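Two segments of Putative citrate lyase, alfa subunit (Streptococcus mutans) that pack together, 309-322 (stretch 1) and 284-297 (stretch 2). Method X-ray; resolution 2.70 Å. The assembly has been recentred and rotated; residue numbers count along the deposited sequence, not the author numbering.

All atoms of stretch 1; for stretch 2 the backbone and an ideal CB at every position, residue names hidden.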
# COMPACT_ATOMS: atom_id res chain seq x y z
N ILE A 309 7.19 -13.84 13.69
CA ILE A 309 6.55 -15.13 13.77
C ILE A 309 7.57 -16.25 13.80
O ILE A 309 8.65 -16.11 13.24
CB ILE A 309 5.62 -15.29 12.58
CG1 ILE A 309 4.69 -14.08 12.52
CG2 ILE A 309 4.86 -16.60 12.68
CD1 ILE A 309 3.94 -13.79 13.83
N THR A 310 7.24 -17.34 14.48
CA THR A 310 8.10 -18.53 14.56
C THR A 310 7.18 -19.69 14.25
O THR A 310 5.96 -19.52 14.23
CB THR A 310 8.68 -18.77 15.95
OG1 THR A 310 7.69 -19.41 16.75
CG2 THR A 310 9.06 -17.47 16.60
N ASN A 311 7.74 -20.87 14.01
CA ASN A 311 6.93 -22.04 13.70
C ASN A 311 5.89 -22.33 14.77
O ASN A 311 4.83 -22.85 14.45
CB ASN A 311 7.81 -23.27 13.48
CG ASN A 311 7.00 -24.50 13.08
OD1 ASN A 311 6.83 -25.42 13.88
ND2 ASN A 311 6.48 -24.50 11.85
N ALA A 312 6.19 -22.00 16.03
CA ALA A 312 5.25 -22.25 17.12
C ALA A 312 3.97 -21.49 16.85
O ALA A 312 2.87 -21.94 17.16
CB ALA A 312 5.82 -21.81 18.42
N MSE A 313 4.13 -20.32 16.24
CA MSE A 313 3.00 -19.48 15.91
C MSE A 313 2.18 -20.08 14.77
O MSE A 313 0.95 -20.04 14.80
CB MSE A 313 3.49 -18.08 15.53
CG MSE A 313 2.66 -17.01 16.16
SE MSE A 313 2.47 -17.35 18.07
CE MSE A 313 3.26 -15.67 18.70
N VAL A 314 2.86 -20.62 13.78
CA VAL A 314 2.20 -21.24 12.65
C VAL A 314 1.45 -22.44 13.19
O VAL A 314 0.31 -22.73 12.80
CB VAL A 314 3.20 -21.72 11.59
CG1 VAL A 314 2.47 -22.24 10.36
CG2 VAL A 314 4.14 -20.59 11.22
N GLU A 315 2.11 -23.14 14.10
CA GLU A 315 1.53 -24.32 14.72
C GLU A 315 0.16 -23.96 15.29
O GLU A 315 -0.82 -24.62 15.00
CB GLU A 315 2.45 -24.81 15.85
CG GLU A 315 2.70 -26.31 15.89
CD GLU A 315 3.99 -26.74 15.18
OE1 GLU A 315 4.01 -26.81 13.93
OE2 GLU A 315 4.98 -27.01 15.89
N LEU A 316 0.10 -22.90 16.09
CA LEU A 316 -1.17 -22.48 16.68
C LEU A 316 -2.23 -22.06 15.68
O LEU A 316 -3.42 -22.28 15.89
CB LEU A 316 -0.95 -21.33 17.67
CG LEU A 316 -0.25 -21.66 19.00
CD1 LEU A 316 0.02 -20.35 19.73
CD2 LEU A 316 -1.12 -22.57 19.85
N LEU A 317 -1.80 -21.43 14.59
CA LEU A 317 -2.73 -20.99 13.56
C LEU A 317 -3.37 -22.19 12.86
O LEU A 317 -4.51 -22.12 12.41
CB LEU A 317 -2.01 -20.11 12.52
CG LEU A 317 -2.92 -19.61 11.39
CD1 LEU A 317 -3.70 -18.40 11.89
CD2 LEU A 317 -2.12 -19.26 10.15
N GLU A 318 -2.63 -23.29 12.78
CA GLU A 318 -3.15 -24.49 12.13
C GLU A 318 -4.05 -25.29 13.08
O GLU A 318 -5.04 -25.85 12.65
CB GLU A 318 -1.98 -25.34 11.60
CG GLU A 318 -0.97 -24.51 10.82
CD GLU A 318 -0.57 -25.11 9.47
OE1 GLU A 318 0.18 -24.44 8.72
OE2 GLU A 318 -1.00 -26.25 9.16
N GLU A 319 -3.71 -25.33 14.36
CA GLU A 319 -4.52 -26.05 15.33
C GLU A 319 -5.81 -25.30 15.61
O GLU A 319 -6.64 -25.71 16.43
CB GLU A 319 -3.74 -26.23 16.64
CG GLU A 319 -2.50 -27.10 16.52
CD GLU A 319 -1.70 -27.22 17.82
OE1 GLU A 319 -0.75 -28.05 17.85
OE2 GLU A 319 -2.00 -26.47 18.79
N GLY A 320 -6.00 -24.18 14.93
CA GLY A 320 -7.19 -23.39 15.13
C GLY A 320 -7.25 -22.68 16.48
O GLY A 320 -8.33 -22.29 16.92
N LEU A 321 -6.11 -22.49 17.13
CA LEU A 321 -6.10 -21.81 18.42
C LEU A 321 -5.97 -20.30 18.31
O LEU A 321 -6.29 -19.56 19.25
CB LEU A 321 -4.98 -22.35 19.30
CG LEU A 321 -5.42 -23.43 20.29
CD1 LEU A 321 -5.84 -24.69 19.56
CD2 LEU A 321 -4.25 -23.72 21.23
N VAL A 322 -5.48 -19.84 17.17
CA VAL A 322 -5.35 -18.41 16.93
C VAL A 322 -5.93 -18.18 15.54
O VAL A 322 -5.51 -18.80 14.55
CB VAL A 322 -3.86 -17.94 17.03
CG1 VAL A 322 -2.99 -18.67 16.02
CG2 VAL A 322 -3.77 -16.45 16.80
N UNK A 284 10.91 -16.61 26.64
CA UNK A 284 9.89 -15.76 26.04
C UNK A 284 9.14 -16.50 24.93
O UNK A 284 7.97 -16.23 24.67
CB UNK A 284 10.52 -14.48 25.49
N UNK A 285 9.82 -17.44 24.27
CA UNK A 285 9.17 -18.21 23.21
C UNK A 285 8.43 -19.39 23.80
O UNK A 285 7.28 -19.63 23.47
CB UNK A 285 10.19 -18.69 22.18
N UNK A 286 9.10 -20.13 24.68
CA UNK A 286 8.53 -21.31 25.30
C UNK A 286 7.19 -21.05 25.97
O UNK A 286 6.35 -21.94 26.06
CB UNK A 286 9.51 -21.88 26.33
N UNK A 287 7.00 -19.83 26.46
CA UNK A 287 5.76 -19.49 27.13
C UNK A 287 4.55 -19.95 26.31
O UNK A 287 3.52 -20.29 26.88
CB UNK A 287 5.69 -17.98 27.38
N UNK A 288 4.67 -19.97 24.98
CA UNK A 288 3.54 -20.38 24.14
C UNK A 288 3.13 -21.84 24.36
O UNK A 288 1.96 -22.19 24.19
CB UNK A 288 3.89 -20.17 22.67
N UNK A 289 4.08 -22.70 24.74
CA UNK A 289 3.77 -24.10 24.98
C UNK A 289 2.77 -24.24 26.12
O UNK A 289 1.72 -24.86 25.96
CB UNK A 289 5.05 -24.89 25.29
N UNK A 290 3.10 -23.65 27.26
CA UNK A 290 2.23 -23.72 28.43
C UNK A 290 0.93 -22.98 28.18
O UNK A 290 -0.13 -23.39 28.64
CB UNK A 290 2.93 -23.15 29.66
N UNK A 291 1.02 -21.89 27.43
CA UNK A 291 -0.14 -21.09 27.11
C UNK A 291 -1.14 -21.92 26.31
O UNK A 291 -2.34 -21.96 26.63
CB UNK A 291 0.27 -19.84 26.34
N UNK A 292 -0.64 -22.59 25.26
CA UNK A 292 -1.46 -23.45 24.40
C UNK A 292 -2.23 -24.47 25.25
O UNK A 292 -3.45 -24.61 25.11
CB UNK A 292 -0.59 -24.17 23.37
N UNK A 293 -1.51 -25.18 26.11
CA UNK A 293 -2.09 -26.17 27.00
C UNK A 293 -3.28 -25.59 27.75
O UNK A 293 -4.35 -26.18 27.79
CB UNK A 293 -1.04 -26.68 27.99
N UNK A 294 -3.09 -24.42 28.35
CA UNK A 294 -4.17 -23.78 29.09
C UNK A 294 -5.29 -23.36 28.17
O UNK A 294 -6.45 -23.37 28.57
CB UNK A 294 -3.65 -22.57 29.86
N UNK A 295 -4.96 -22.97 26.95
CA UNK A 295 -5.98 -22.55 26.01
C UNK A 295 -6.79 -23.75 25.57
O UNK A 295 -7.97 -23.62 25.22
CB UNK A 295 -5.36 -21.85 24.80
N UNK A 296 -6.16 -24.92 25.57
CA UNK A 296 -6.83 -26.15 25.18
C UNK A 296 -7.74 -26.62 26.33
O UNK A 296 -8.89 -26.96 26.09
CB UNK A 296 -5.81 -27.23 24.81
N UNK A 297 -7.23 -26.61 27.56
CA UNK A 297 -8.03 -27.02 28.72
C UNK A 297 -9.36 -26.26 28.65
O UNK A 297 -10.44 -26.85 28.74
CB UNK A 297 -7.30 -26.74 30.03

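Stretch 2 is helical throughout, and its axis runs nearly parallel to that of helix 311-318, at 21° and 10.4 Å at closest approach.

Position 284 has nothing of stretch 1 near its ideal CB, so this contact hardly constrains it; it is S284. At 285 the CA-to-CB bond points sideways, and only a side chain with some reach could bend back to T310 and A312. A leucine, isoleucine or methionine would suit. The residue is L285, chi1 t and chi2 p, whose CD1 comes 3.7 Å from T310 OG1 and 4.2 Å from A312 CB. Position 286 points away and 287 is out of reach; both are left free by stretch 1, and they are A286 and V287.

Position 288 points toward stretch 1, its ideal CB 4.9 Å from both A312 CB and L316 CD1. The CA atoms of 288 and A312 are 7.5 Å apart, so a small or beta-branched residue fits: alanine, serine, valine or threonine. It is T288, with OG1 4.0 Å from A312 CB. The helix is kinked here, where the backbone N atoms of 288 and 289 have no bond to the turn before; T288 N instead bonds L285 O at 3.0 Å.

At 289 CA-to-CB points away, 290 is out of reach and 291 points sideways, with nothing of stretch 1 within 5.5 Å of any ideal CB; stretch 1 leaves the choice open, and they are R289, F290 and selenomethionine M291.

Position 292 faces two kinds of surface. Its ideal CB lies 3.9 Å from L316 CD2 and 4.3 Å from L321 CD2, while E319 OE2 waits at 5.3 Å. A long aliphatic stem ending in positive charge, lysine or arginine, answers both; leucine would satisfy the apolar part alone. The residue is R292. Its CG packs 3.5 Å from L316 CD2 and 3.4 Å from L321 CD2, and NH1 donates to E319 OE2 at 2.7 Å in a salt bridge, with E319 OE1 over one face of the guanidinium.

Positions 293 and 294 are unconstrained by stretch 1: E293, pointing away, and Q294.

Position 295 points toward L321, whose CD2 is 4.2 Å from the ideal CB, so leucine, isoleucine or methionine would do. It is selenomethionine M295, with CB 4.1 Å from L321 CD2 and CE 3.3 Å from L321 O. At 296 CA-to-CB points sideways and the ideal CB is 5.3 Å from L321 CD2, favouring an apolar chain that can lean in; I296 brings CG1 to 4.0 Å from L321 CD2. Position 297 is out of reach; K297 NZ forms a salt bridge with E293 OE2 at 3.0 Å, its hydrogen bond weak.

Stretch 2 284-297: SLAVTRFMREQMIK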
# COMPACT_ATOMS: atom_id res chain seq x y z
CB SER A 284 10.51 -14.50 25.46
OG SER A 284 11.32 -14.82 24.34
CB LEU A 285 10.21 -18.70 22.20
CG LEU A 285 9.82 -19.80 21.20
CD1 LEU A 285 8.62 -19.41 20.36
CD2 LEU A 285 11.01 -20.05 20.32
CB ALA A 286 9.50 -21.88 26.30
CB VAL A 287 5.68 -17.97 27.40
CG1 VAL A 287 5.58 -17.22 26.08
CG2 VAL A 287 4.51 -17.65 28.29
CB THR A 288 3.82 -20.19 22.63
OG1 THR A 288 4.81 -21.13 22.20
CG2 THR A 288 4.31 -18.81 22.34
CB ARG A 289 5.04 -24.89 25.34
CG ARG A 289 4.76 -26.27 25.91
CD ARG A 289 5.98 -26.89 26.57
NE ARG A 289 6.98 -27.33 25.61
CZ ARG A 289 8.20 -27.73 25.96
NH1 ARG A 289 8.55 -27.73 27.24
NH2 ARG A 289 9.07 -28.12 25.03
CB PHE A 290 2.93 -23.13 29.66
CG PHE A 290 4.24 -23.80 29.96
CD1 PHE A 290 5.38 -23.45 29.27
CD2 PHE A 290 4.30 -24.83 30.90
CE1 PHE A 290 6.58 -24.12 29.48
CE2 PHE A 290 5.49 -25.51 31.12
CZ PHE A 290 6.63 -25.16 30.41
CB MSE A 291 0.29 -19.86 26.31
CG MSE A 291 -0.42 -18.58 26.69
SE MSE A 291 0.04 -17.16 25.48
CE MSE A 291 1.92 -17.00 25.90
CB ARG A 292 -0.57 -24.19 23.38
CG ARG A 292 -1.35 -24.99 22.33
CD ARG A 292 -0.44 -25.67 21.31
NE ARG A 292 0.03 -26.97 21.78
CZ ARG A 292 -0.60 -28.12 21.56
NH1 ARG A 292 -1.72 -28.15 20.85
NH2 ARG A 292 -0.11 -29.25 22.07
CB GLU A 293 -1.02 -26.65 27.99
CG GLU A 293 -1.39 -27.89 28.78
CD GLU A 293 -0.43 -28.17 29.93
OE1 GLU A 293 0.80 -28.27 29.67
OE2 GLU A 293 -0.89 -28.29 31.09
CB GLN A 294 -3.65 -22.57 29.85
CG GLN A 294 -3.42 -22.83 31.33
CD GLN A 294 -4.70 -22.82 32.13
OE1 GLN A 294 -5.64 -23.55 31.82
NE2 GLN A 294 -4.74 -22.00 33.18
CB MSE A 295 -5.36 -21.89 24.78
CG MSE A 295 -4.75 -20.53 25.05
SE MSE A 295 -3.69 -19.90 23.54
CE MSE A 295 -5.16 -19.37 22.37
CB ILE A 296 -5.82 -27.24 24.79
CG1 ILE A 296 -5.11 -26.86 23.49
CG2 ILE A 296 -6.53 -28.56 24.58
CD1 ILE A 296 -4.02 -27.81 23.08
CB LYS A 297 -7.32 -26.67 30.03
CG LYS A 297 -5.96 -27.35 30.25
CD LYS A 297 -5.36 -27.00 31.62
CE LYS A 297 -3.93 -27.53 31.76
NZ LYS A 297 -3.82 -29.00 31.54
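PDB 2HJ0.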